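Local coordinates for protein endo-beta-1,4-glucanase (PDB 5H4U) that hydrolyses internal beta-1,4-glucosidic linkages in cellulose derivatives, lichenan and barley beta-glucan, releasing mainly cellobiose, cellotriose and cellotetraose from carboxymethylcellulose, at residues E99-A105 with Q218-T222; M121-V125 with V207-L213; C106-T112 with S201-V207. All coordinates share one frame; numbering follows the deposited sequence.

Contact 1: residues E99-A105 with Q218-T222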
loop_
_atom_site.group_PDB
_atom_site.type_symbol
_atom_site.label_atom_id
_atom_site.label_comp_id
_atom_site.label_asym_id
_atom_site.label_seq_id
_atom_site.Cartn_x
_atom_site.Cartn_y
_atom_site.Cartn_z
ATOM N N GLU A 99 -12.339 2.073 10.476
ATOM C CA GLU A 99 -11.997 1.110 9.429
ATOM C C GLU A 99 -13.242 0.619 8.693
ATOM O O GLU A 99 -13.165 0.253 7.515
ATOM C CB GLU A 99 -11.207 -0.080 10.003
ATOM C CG GLU A 99 -9.780 0.276 10.440
ATOM C CD GLU A 99 -8.827 -0.933 10.610
ATOM O OE1 GLU A 99 -9.211 -1.967 11.191
ATOM O OE2 GLU A 99 -7.667 -0.841 10.142
ATOM N N SER A 100 -14.400 0.618 9.348
ATOM C CA SER A 100 -15.596 0.237 8.625
ATOM C C SER A 100 -15.856 1.164 7.445
ATOM O O SER A 100 -16.476 0.749 6.463
ATOM C CB SER A 100 -16.784 0.218 9.578
ATOM O OG SER A 100 -16.899 1.455 10.253
ATOM N N GLN A 101 -15.330 2.380 7.484
ATOM C CA GLN A 101 -15.527 3.307 6.383
ATOM C C GLN A 101 -14.365 3.370 5.405
ATOM O O GLN A 101 -14.565 3.815 4.273
ATOM C CB GLN A 101 -15.759 4.718 6.935
ATOM C CG GLN A 101 -17.195 5.174 7.007
ATOM C CD GLN A 101 -17.252 6.674 6.981
ATOM O OE1 GLN A 101 -17.127 7.295 5.902
ATOM N NE2 GLN A 101 -17.395 7.290 8.173
ATOM N N THR A 102 -13.176 2.907 5.781
ATOM C CA THR A 102 -12.005 3.040 4.922
ATOM C C THR A 102 -11.504 1.725 4.353
ATOM O O THR A 102 -10.932 1.729 3.264
ATOM C CB THR A 102 -10.851 3.723 5.669
ATOM O OG1 THR A 102 -10.494 2.957 6.819
ATOM C CG2 THR A 102 -11.261 5.103 6.113
ATOM N N CYS A 103 -11.713 0.611 5.046
ATOM C CA CYS A 103 -11.145 -0.651 4.602
ATOM C C CYS A 103 -11.702 -1.066 3.247
ATOM O O CYS A 103 -12.921 -1.197 3.065
ATOM C CB CYS A 103 -11.373 -1.740 5.647
ATOM S SG CYS A 103 -9.955 -1.893 6.820
ATOM N N CYS A 104 -10.786 -1.223 2.290
ATOM C CA CYS A 104 -11.065 -1.590 0.907
ATOM C C CYS A 104 -11.828 -0.518 0.147
ATOM O O CYS A 104 -12.389 -0.795 -0.911
ATOM C CB CYS A 104 -11.793 -2.935 0.832
ATOM S SG CYS A 104 -10.876 -4.159 1.756
ATOM N N ALA A 105 -11.854 0.704 0.657
ATOM C CA ALA A 105 -12.360 1.807 -0.125
ATOM C C ALA A 105 -11.274 2.278 -1.076
ATOM O O ALA A 105 -10.076 2.172 -0.791
ATOM C CB ALA A 105 -12.807 2.948 0.775
ATOM N N GLN A 218 -9.139 -8.766 -3.849
ATOM C CA GLN A 218 -10.295 -9.628 -3.617
ATOM C C GLN A 218 -11.245 -9.057 -2.573
ATOM O O GLN A 218 -12.172 -9.756 -2.140
ATOM C CB GLN A 218 -9.888 -11.055 -3.236
ATOM N N CYS A 219 -11.078 -7.786 -2.200
ATOM C CA CYS A 219 -11.851 -7.133 -1.143
ATOM C C CYS A 219 -12.719 -6.043 -1.758
ATOM O O CYS A 219 -12.211 -4.996 -2.173
ATOM C CB CYS A 219 -10.925 -6.557 -0.086
ATOM S SG CYS A 219 -11.816 -5.906 1.331
ATOM N N VAL A 220 -14.020 -6.309 -1.839
ATOM C CA VAL A 220 -14.993 -5.417 -2.462
ATOM C C VAL A 220 -16.012 -4.973 -1.423
ATOM O O VAL A 220 -16.700 -5.811 -0.837
ATOM C CB VAL A 220 -15.696 -6.110 -3.636
ATOM C CG1 VAL A 220 -16.831 -5.252 -4.152
ATOM C CG2 VAL A 220 -14.699 -6.401 -4.727
ATOM N N ARG A 221 -16.127 -3.666 -1.207
ATOM C CA ARG A 221 -17.127 -3.202 -0.253
ATOM C C ARG A 221 -18.514 -3.568 -0.765
ATOM O O ARG A 221 -18.926 -3.135 -1.852
ATOM C CB ARG A 221 -16.981 -1.704 -0.002
ATOM C CG ARG A 221 -15.737 -1.412 0.760
ATOM C CD ARG A 221 -15.435 0.042 0.901
ATOM N NE ARG A 221 -16.398 0.744 1.747
ATOM C CZ ARG A 221 -16.409 0.694 3.074
ATOM N NH1 ARG A 221 -15.523 -0.052 3.707
ATOM N NH2 ARG A 221 -17.304 1.374 3.766
ATOM N N THR A 222 -19.234 -4.384 0.018
ATOM C CA THR A 222 -20.409 -5.005 -0.581
ATOM C C THR A 222 -21.778 -4.387 -0.316
ATOM O O THR A 222 -22.724 -4.729 -1.040
ATOM C CB THR A 222 -20.522 -6.475 -0.221
ATOM O OG1 THR A 222 -21.441 -7.073 -1.145
ATOM C CG2 THR A 222 -21.132 -6.610 1.149
HETATM O O HOH W 1 -14.366 -1.806 -2.704
#

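Contact 2: residues M121-V125 with V207-L213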
loop_
_atom_site.group_PDB
_atom_site.type_symbol
_atom_site.label_atom_id
_atom_site.label_comp_id
_atom_site.label_asym_id
_atom_site.label_seq_id
_atom_site.Cartn_x
_atom_site.Cartn_y
_atom_site.Cartn_z
ATOM N N MET A 121 -3.372 9.017 -9.414
ATOM C CA MET A 121 -3.181 7.658 -8.943
ATOM C C MET A 121 -4.428 7.194 -8.210
ATOM O O MET A 121 -5.012 7.938 -7.416
ATOM C CB MET A 121 -1.980 7.544 -8.028
ATOM C CG MET A 121 -1.714 6.127 -7.612
ATOM S SD MET A 121 -0.392 6.008 -6.401
ATOM C CE MET A 121 -0.155 4.222 -6.372
ATOM N N ILE A 122 -4.805 5.945 -8.439
ATOM C CA ILE A 122 -5.971 5.354 -7.810
ATOM C C ILE A 122 -5.472 4.241 -6.904
ATOM O O ILE A 122 -4.745 3.336 -7.349
ATOM C CB ILE A 122 -6.966 4.838 -8.855
ATOM C CG1 ILE A 122 -7.287 5.959 -9.839
ATOM C CG2 ILE A 122 -8.235 4.372 -8.195
ATOM C CD1 ILE A 122 -8.222 5.564 -10.935
ATOM N N VAL A 123 -5.800 4.345 -5.619
ATOM C CA VAL A 123 -5.348 3.364 -4.640
ATOM C C VAL A 123 -6.561 2.725 -3.990
ATOM O O VAL A 123 -7.628 3.339 -3.852
ATOM C CB VAL A 123 -4.398 3.972 -3.574
ATOM C CG1 VAL A 123 -3.163 4.526 -4.241
ATOM C CG2 VAL A 123 -5.090 5.049 -2.783
ATOM N N GLN A 124 -6.392 1.466 -3.606
ATOM C CA GLN A 124 -7.287 0.815 -2.675
ATOM C C GLN A 124 -6.629 0.771 -1.304
ATOM O O GLN A 124 -5.454 0.396 -1.174
ATOM C CB GLN A 124 -7.651 -0.593 -3.121
ATOM C CG GLN A 124 -8.730 -1.188 -2.215
ATOM C CD GLN A 124 -9.076 -2.605 -2.557
ATOM O OE1 GLN A 124 -8.292 -3.311 -3.182
ATOM N NE2 GLN A 124 -10.250 -3.048 -2.121
ATOM N N VAL A 125 -7.393 1.163 -0.290
ATOM C CA VAL A 125 -6.899 1.204 1.074
ATOM C C VAL A 125 -6.992 -0.211 1.637
ATOM O O VAL A 125 -8.060 -0.836 1.611
ATOM C CB VAL A 125 -7.710 2.204 1.906
ATOM C CG1 VAL A 125 -7.341 2.120 3.387
ATOM C CG2 VAL A 125 -7.553 3.609 1.350
ATOM N N VAL A 207 -13.874 6.861 -4.916
ATOM C CA VAL A 207 -14.445 6.310 -6.138
ATOM C C VAL A 207 -14.808 4.860 -5.852
ATOM O O VAL A 207 -14.292 4.244 -4.923
ATOM C CB VAL A 207 -13.501 6.421 -7.371
ATOM C CG1 VAL A 207 -13.066 7.866 -7.598
ATOM C CG2 VAL A 207 -12.295 5.520 -7.193
ATOM N N ARG A 208 -15.719 4.322 -6.646
ATOM C CA ARG A 208 -16.009 2.900 -6.576
ATOM C C ARG A 208 -14.807 2.114 -7.101
ATOM O O ARG A 208 -14.210 2.477 -8.122
ATOM C CB ARG A 208 -17.267 2.568 -7.375
ATOM C CG ARG A 208 -17.768 1.174 -7.139
ATOM C CD ARG A 208 -19.209 1.007 -7.555
ATOM N NE ARG A 208 -19.795 -0.149 -6.882
ATOM C CZ ARG A 208 -20.556 -0.105 -5.786
ATOM N NH1 ARG A 208 -20.900 1.046 -5.210
ATOM N NH2 ARG A 208 -20.995 -1.234 -5.268
ATOM N N CYS A 209 -14.414 1.079 -6.367
ATOM C CA CYS A 209 -13.127 0.450 -6.614
ATOM C C CYS A 209 -13.096 -0.187 -8.004
ATOM O O CYS A 209 -13.983 -0.977 -8.343
ATOM C CB CYS A 209 -12.843 -0.590 -5.530
ATOM S SG CYS A 209 -12.089 0.051 -3.964
ATOM N N PRO A 210 -12.101 0.120 -8.830
ATOM C CA PRO A 210 -12.022 -0.524 -10.147
ATOM C C PRO A 210 -11.662 -1.996 -10.017
ATOM O O PRO A 210 -11.003 -2.415 -9.066
ATOM C CB PRO A 210 -10.914 0.254 -10.856
ATOM C CG PRO A 210 -10.034 0.759 -9.729
ATOM C CD PRO A 210 -10.936 0.985 -8.549
ATOM N N THR A 211 -12.104 -2.787 -10.997
ATOM C CA THR A 211 -11.782 -4.208 -10.973
ATOM C C THR A 211 -10.299 -4.467 -11.159
ATOM O O THR A 211 -9.828 -5.544 -10.795
ATOM C CB THR A 211 -12.524 -4.987 -12.058
ATOM O OG1 THR A 211 -12.115 -4.510 -13.346
ATOM C CG2 THR A 211 -14.028 -4.838 -11.907
ATOM N N ILE A 212 -9.546 -3.528 -11.733
ATOM C CA ILE A 212 -8.128 -3.819 -11.871
ATOM C C ILE A 212 -7.419 -3.815 -10.523
ATOM O O ILE A 212 -6.345 -4.407 -10.395
ATOM C CB ILE A 212 -7.444 -2.894 -12.899
ATOM C CG1 ILE A 212 -6.133 -3.556 -13.334
ATOM C CG2 ILE A 212 -7.306 -1.462 -12.406
ATOM C CD1 ILE A 212 -5.448 -2.923 -14.467
ATOM N N LEU A 213 -8.001 -3.189 -9.506
ATOM C CA LEU A 213 -7.495 -3.300 -8.143
ATOM C C LEU A 213 -8.180 -4.441 -7.382
ATOM O O LEU A 213 -7.510 -5.293 -6.791
ATOM C CB LEU A 213 -7.689 -1.957 -7.418
ATOM C CG LEU A 213 -6.703 -0.840 -7.780
ATOM C CD1 LEU A 213 -7.105 0.503 -7.169
ATOM C CD2 LEU A 213 -5.273 -1.205 -7.372
#

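Contact 3: residues C106-T112 with S201-V207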
loop_
_atom_site.group_PDB
_atom_site.type_symbol
_atom_site.label_atom_id
_atom_site.label_comp_id
_atom_site.label_asym_id
_atom_site.label_seq_id
_atom_site.Cartn_x
_atom_site.Cartn_y
_atom_site.Cartn_z
ATOM N N CYS A 106 -11.697 2.776 -2.224
ATOM C CA CYS A 106 -10.772 3.313 -3.207
ATOM C C CYS A 106 -10.869 4.821 -3.298
ATOM O O CYS A 106 -11.952 5.411 -3.209
ATOM C CB CYS A 106 -10.992 2.721 -4.594
ATOM S SG CYS A 106 -10.468 1.035 -4.643
ATOM N N TYR A 107 -9.725 5.425 -3.519
ATOM C CA TYR A 107 -9.642 6.856 -3.671
ATOM C C TYR A 107 -8.811 7.114 -4.915
ATOM O O TYR A 107 -7.839 6.395 -5.170
ATOM C CB TYR A 107 -9.044 7.489 -2.399
ATOM C CG TYR A 107 -9.822 7.111 -1.144
ATOM C CD1 TYR A 107 -9.649 5.879 -0.544
ATOM C CD2 TYR A 107 -10.751 7.984 -0.578
ATOM C CE1 TYR A 107 -10.362 5.530 0.562
ATOM C CE2 TYR A 107 -11.466 7.639 0.538
ATOM C CZ TYR A 107 -11.263 6.409 1.108
ATOM O OH TYR A 107 -11.948 6.038 2.245
ATOM N N GLU A 108 -9.255 8.054 -5.743
ATOM C CA GLU A 108 -8.419 8.566 -6.815
ATOM C C GLU A 108 -7.932 9.957 -6.437
ATOM O O GLU A 108 -8.714 10.807 -5.993
ATOM C CB GLU A 108 -9.120 8.577 -8.166
ATOM C CG GLU A 108 -9.498 9.933 -8.631
ATOM C CD GLU A 108 -10.001 9.948 -10.057
ATOM O OE1 GLU A 108 -9.693 10.963 -10.715
ATOM O OE2 GLU A 108 -10.640 8.966 -10.530
ATOM N N MET A 109 -6.629 10.159 -6.548
ATOM C CA MET A 109 -5.974 11.373 -6.103
ATOM C C MET A 109 -5.226 12.015 -7.260
ATOM O O MET A 109 -4.660 11.322 -8.121
ATOM C CB MET A 109 -5.028 11.085 -4.888
ATOM C CG MET A 109 -4.095 9.826 -4.945
ATOM S SD MET A 109 -3.371 9.364 -3.300
ATOM C CE MET A 109 -1.706 8.961 -3.671
ATOM N N THR A 110 -5.273 13.342 -7.289
ATOM C CA THR A 110 -4.464 14.147 -8.183
ATOM C C THR A 110 -3.330 14.724 -7.353
ATOM O O THR A 110 -3.567 15.427 -6.364
ATOM C CB THR A 110 -5.260 15.275 -8.832
ATOM O OG1 THR A 110 -6.392 14.725 -9.504
ATOM C CG2 THR A 110 -4.389 15.993 -9.862
ATOM N N PHE A 111 -2.104 14.388 -7.730
ATOM C CA PHE A 111 -0.968 14.927 -7.015
ATOM C C PHE A 111 -0.866 16.420 -7.246
ATOM O O PHE A 111 -1.138 16.924 -8.342
ATOM C CB PHE A 111 0.298 14.192 -7.411
ATOM C CG PHE A 111 0.278 12.783 -6.959
ATOM C CD1 PHE A 111 0.363 12.500 -5.613
ATOM C CD2 PHE A 111 0.098 11.759 -7.855
ATOM C CE1 PHE A 111 0.320 11.226 -5.179
ATOM C CE2 PHE A 111 0.054 10.489 -7.434
ATOM C CZ PHE A 111 0.171 10.208 -6.089
ATOM N N THR A 112 -0.497 17.126 -6.186
ATOM C CA THR A 112 -0.599 18.571 -6.145
ATOM C C THR A 112 0.746 19.301 -6.099
ATOM O O THR A 112 0.784 20.499 -6.362
ATOM C CB THR A 112 -1.492 18.941 -4.935
ATOM O OG1 THR A 112 -2.849 18.817 -5.300
ATOM C CG2 THR A 112 -1.275 20.313 -4.422
ATOM N N SER A 201 1.955 15.883 -2.056
ATOM C CA SER A 201 0.627 16.226 -1.593
ATOM C C SER A 201 -0.398 16.003 -2.705
ATOM O O SER A 201 -0.052 15.921 -3.890
ATOM C CB SER A 201 0.618 17.673 -1.145
ATOM O OG SER A 201 1.574 17.827 -0.127
ATOM N N MET A 202 -1.674 15.945 -2.330
ATOM C CA MET A 202 -2.660 15.677 -3.365
ATOM C C MET A 202 -4.016 16.193 -2.908
ATOM O O MET A 202 -4.201 16.571 -1.750
ATOM C CB MET A 202 -2.699 14.179 -3.708
ATOM C CG MET A 202 -2.936 13.192 -2.553
ATOM S SD MET A 202 -4.557 13.414 -1.867
ATOM C CE MET A 202 -4.584 12.277 -0.569
ATOM N N LYS A 203 -4.960 16.193 -3.844
ATOM C CA LYS A 203 -6.381 16.215 -3.555
ATOM C C LYS A 203 -6.954 14.866 -3.982
ATOM O O LYS A 203 -6.427 14.228 -4.887
ATOM C CB LYS A 203 -7.074 17.384 -4.270
ATOM C CG LYS A 203 -6.693 17.502 -5.725
ATOM C CD LYS A 203 -7.407 18.626 -6.485
ATOM C CE LYS A 203 -6.707 18.901 -7.844
ATOM N NZ LYS A 203 -7.502 18.464 -9.066
ATOM N N PHE A 204 -8.004 14.402 -3.314
ATOM C CA PHE A 204 -8.501 13.054 -3.535
ATOM C C PHE A 204 -10.013 13.028 -3.471
ATOM O O PHE A 204 -10.642 13.822 -2.775
ATOM C CB PHE A 204 -7.948 12.045 -2.504
ATOM C CG PHE A 204 -8.471 12.222 -1.096
ATOM C CD1 PHE A 204 -7.941 13.191 -0.260
ATOM C CD2 PHE A 204 -9.461 11.386 -0.593
ATOM C CE1 PHE A 204 -8.418 13.356 1.048
ATOM C CE2 PHE A 204 -9.937 11.530 0.725
ATOM C CZ PHE A 204 -9.412 12.513 1.540
ATOM N N THR A 205 -10.573 12.017 -4.107
ATOM C CA THR A 205 -11.998 11.771 -4.058
ATOM C C THR A 205 -12.240 10.276 -4.028
ATOM O O THR A 205 -11.546 9.505 -4.704
ATOM C CB THR A 205 -12.699 12.392 -5.262
ATOM O OG1 THR A 205 -12.256 13.749 -5.395
ATOM C CG2 THR A 205 -14.238 12.347 -5.102
ATOM N N GLN A 206 -13.202 9.871 -3.210
ATOM C CA GLN A 206 -13.536 8.465 -3.132
ATOM C C GLN A 206 -14.212 8.060 -4.436
ATOM O O GLN A 206 -14.935 8.852 -5.051
ATOM C CB GLN A 206 -14.418 8.198 -1.920
ATOM C CG GLN A 206 -15.059 6.835 -1.897
ATOM C CD GLN A 206 -15.556 6.432 -0.505
ATOM O OE1 GLN A 206 -15.256 5.349 -0.027
ATOM N NE2 GLN A 206 -16.280 7.316 0.151
ATOM N N VAL A 207 -13.874 6.861 -4.916
ATOM C CA VAL A 207 -14.445 6.310 -6.138
ATOM C C VAL A 207 -14.808 4.860 -5.852
ATOM O O VAL A 207 -14.292 4.244 -4.923
ATOM C CB VAL A 207 -13.501 6.421 -7.371
ATOM C CG1 VAL A 207 -13.066 7.866 -7.598
ATOM C CG2 VAL A 207 -12.295 5.520 -7.193
HETATM O O HOH W 2 -14.546 3.441 -2.023
#

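Contact 1: residues E99-A105 with Q218-T222
Arg-221 reaches across to the C-terminal end of helix 99-102 and, next to it, the Cys-104–Cys-219 disulfide ties the type II turn Thr-102 to Ala-105 to the tail that follows helix 211-217, at the border of the double-psi beta-barrel of this family 45 glucanase. The guanidinium grips the helix end through backbone carbonyls. NH1 and NH2 both point at Ser-100 O, which lies in the guanidinium plane; NH2 at 2.9 Å meets it on a lone pair, whereas NH1 comes from above the carbonyl plane. NH1 also donates to Cys-103 O (2.9 Å), so two carbonyls fix the rotation of the group, while Gln-101 O sits over one face near the rim. These carbonyls at a helix C-terminus would probably favour the positive charge. A bend at chi3 (68°) turns the guanidinium toward the carbonyls; nearer the backbone, CD packs on Ala-105 CB (3.9 Å). Further back, the disulfide turns through a chi3 of 92°. Cys-219 SG, anti to its own backbone N (chi1 -174°), is directed at Cys-104 SG. Beyond this shell, Cys-103 is bonded to Cys-35, and Glu-99 anchors the helix start through Thr-128, Ser-34 and a salt bridge to Lys-40. One water joins the two backbones, donating to Cys-104 O at 2.9 Å and accepting from Arg-221 N at 3.0 Å.

Contact 2: residues M121-V125 with V207-L213
Strand 121-125 and the chain leading from Val-207 into helix 211-217 face each other without a shared backbone hydrogen bond, their CA atoms nearest at Gln-124 and Leu-213, 6.8 Å apart. Leu-213, in the first turn of the helix, lays its CD1 methyl over the strand backbone, 3.7 Å from Ile-122 O and 3.8 Å from Gln-124 N. The side chains of Leu-213 and Ile-122 cross obliquely. Ile-122 makes its contacts through one branch: CG2, opposite the backbone N, meets Leu-213 CD1 at 4.2 Å, Pro-210 CG at 4.3 Å and Val-207 CG2 at 4.3 Å. Pro-210 is the N-cap residue of the helix, so this methyl group touches the approach to the helix as well as its first turn. Gln-124 runs out extended from the strand, CG anti to the backbone N (chi1 -173°), and passes Cys-209, whose SG lies 4.0 Å from CG. The amide at its end is held by Ser-217, which bonds OE1, and by Cys-219 O, which takes a hydrogen from NE2. Cys-209 is disulfide-bonded to Cys-106 on the neighbouring strand of the barrel. The contact is therefore apolar packing of the C-terminal helix against the outside of the double-psi barrel, with the buried glutamine amide satisfied by the helix end and the residues just after it, and cohesion across the two segments resting on aliphatic carbons and the Cys-209 sulfur.

Contact 3: residues C106-T112 with S201-V207
Tyr-107 and Phe-204 lie side by side on two antiparallel strands, 106-111 and 201-207, neighbours in the sheet of the double-psi beta-barrel that characterises family 45 glucanases. The backbone bonds include two reciprocal pairs: Glu-108 N to Thr-205 O and back, then Thr-110 N to Lys-203 O (2.8 Å) and back. Single bonds lie at the ends, Thr-112 N to Ser-201 O at one and Val-207 N to Cys-106 O at the other, where the donor stands above the carbonyl plane. CA-H...O contacts flank these bonds, as from Tyr-107 CA to Thr-205 O at 3.4 Å.

Tyr-107, Met-109, Phe-204 and Gln-206 point to one face. Tyr-107 CD2 approaches the edge of the Phe-204 ring, 3.6 Å from its CD2, with the planes inclined at 64°; Phe-137 of strand 135-140 meets both rings. Tyr-107 CE2 also rests on Gln-206 CB (3.9 Å). An alanine in place of this tyrosine is likely to leave the Phe-204 edge and Phe-137 without their aromatic neighbour and open a gap beside Gln-206 CB. Met-202 chi1 of 55° puts CG between its backbone N and carbonyl carbon, where it meets Met-109 CB at 3.8 Å.

On the other face, Lys-203 runs alongside Thr-110, NZ 3.9 Å from CB, and Glu-108 crosses Val-207 at about a right angle, its OE2 4.0 Å from CG1. Glu-108 OE1 has a long, weak ion pair with Lys-120. The strand pair is thus two-sided: Tyr-107, Phe-204 and Met-109 pack toward strand 135-140, at Phe-137, Asn-135 and Leu-139, while Glu-108, Thr-110, Lys-203 and Thr-205, with Cys-106 and Val-207, lie on the other face.

In the fold
Contacts 2 and 3 meet on neighbouring strands of one barrel sheet, their centres about 11 Å apart. They share Val-207 and are joined covalently by the Cys-106–Cys-209 disulfide, while Met-109 N and Met-121 O, 2.9 Å apart, probably hydrogen-bond. Contact 1 encloses both along the chain; its centre is about 11 Å from that of contact 2 and about 17 Å from that of contact 3. Cys-104 N and Val-125 O, 2.8 Å apart, probably hydrogen-bond, linking contacts 1 and 2. None includes the inferred catalytic residues, but the side chain of the probable proton donor Asp-138 lies about 9 Å from the side chain of Met-109, about 10 Å from that of Val-123 and about 11 Å from that of Glu-99.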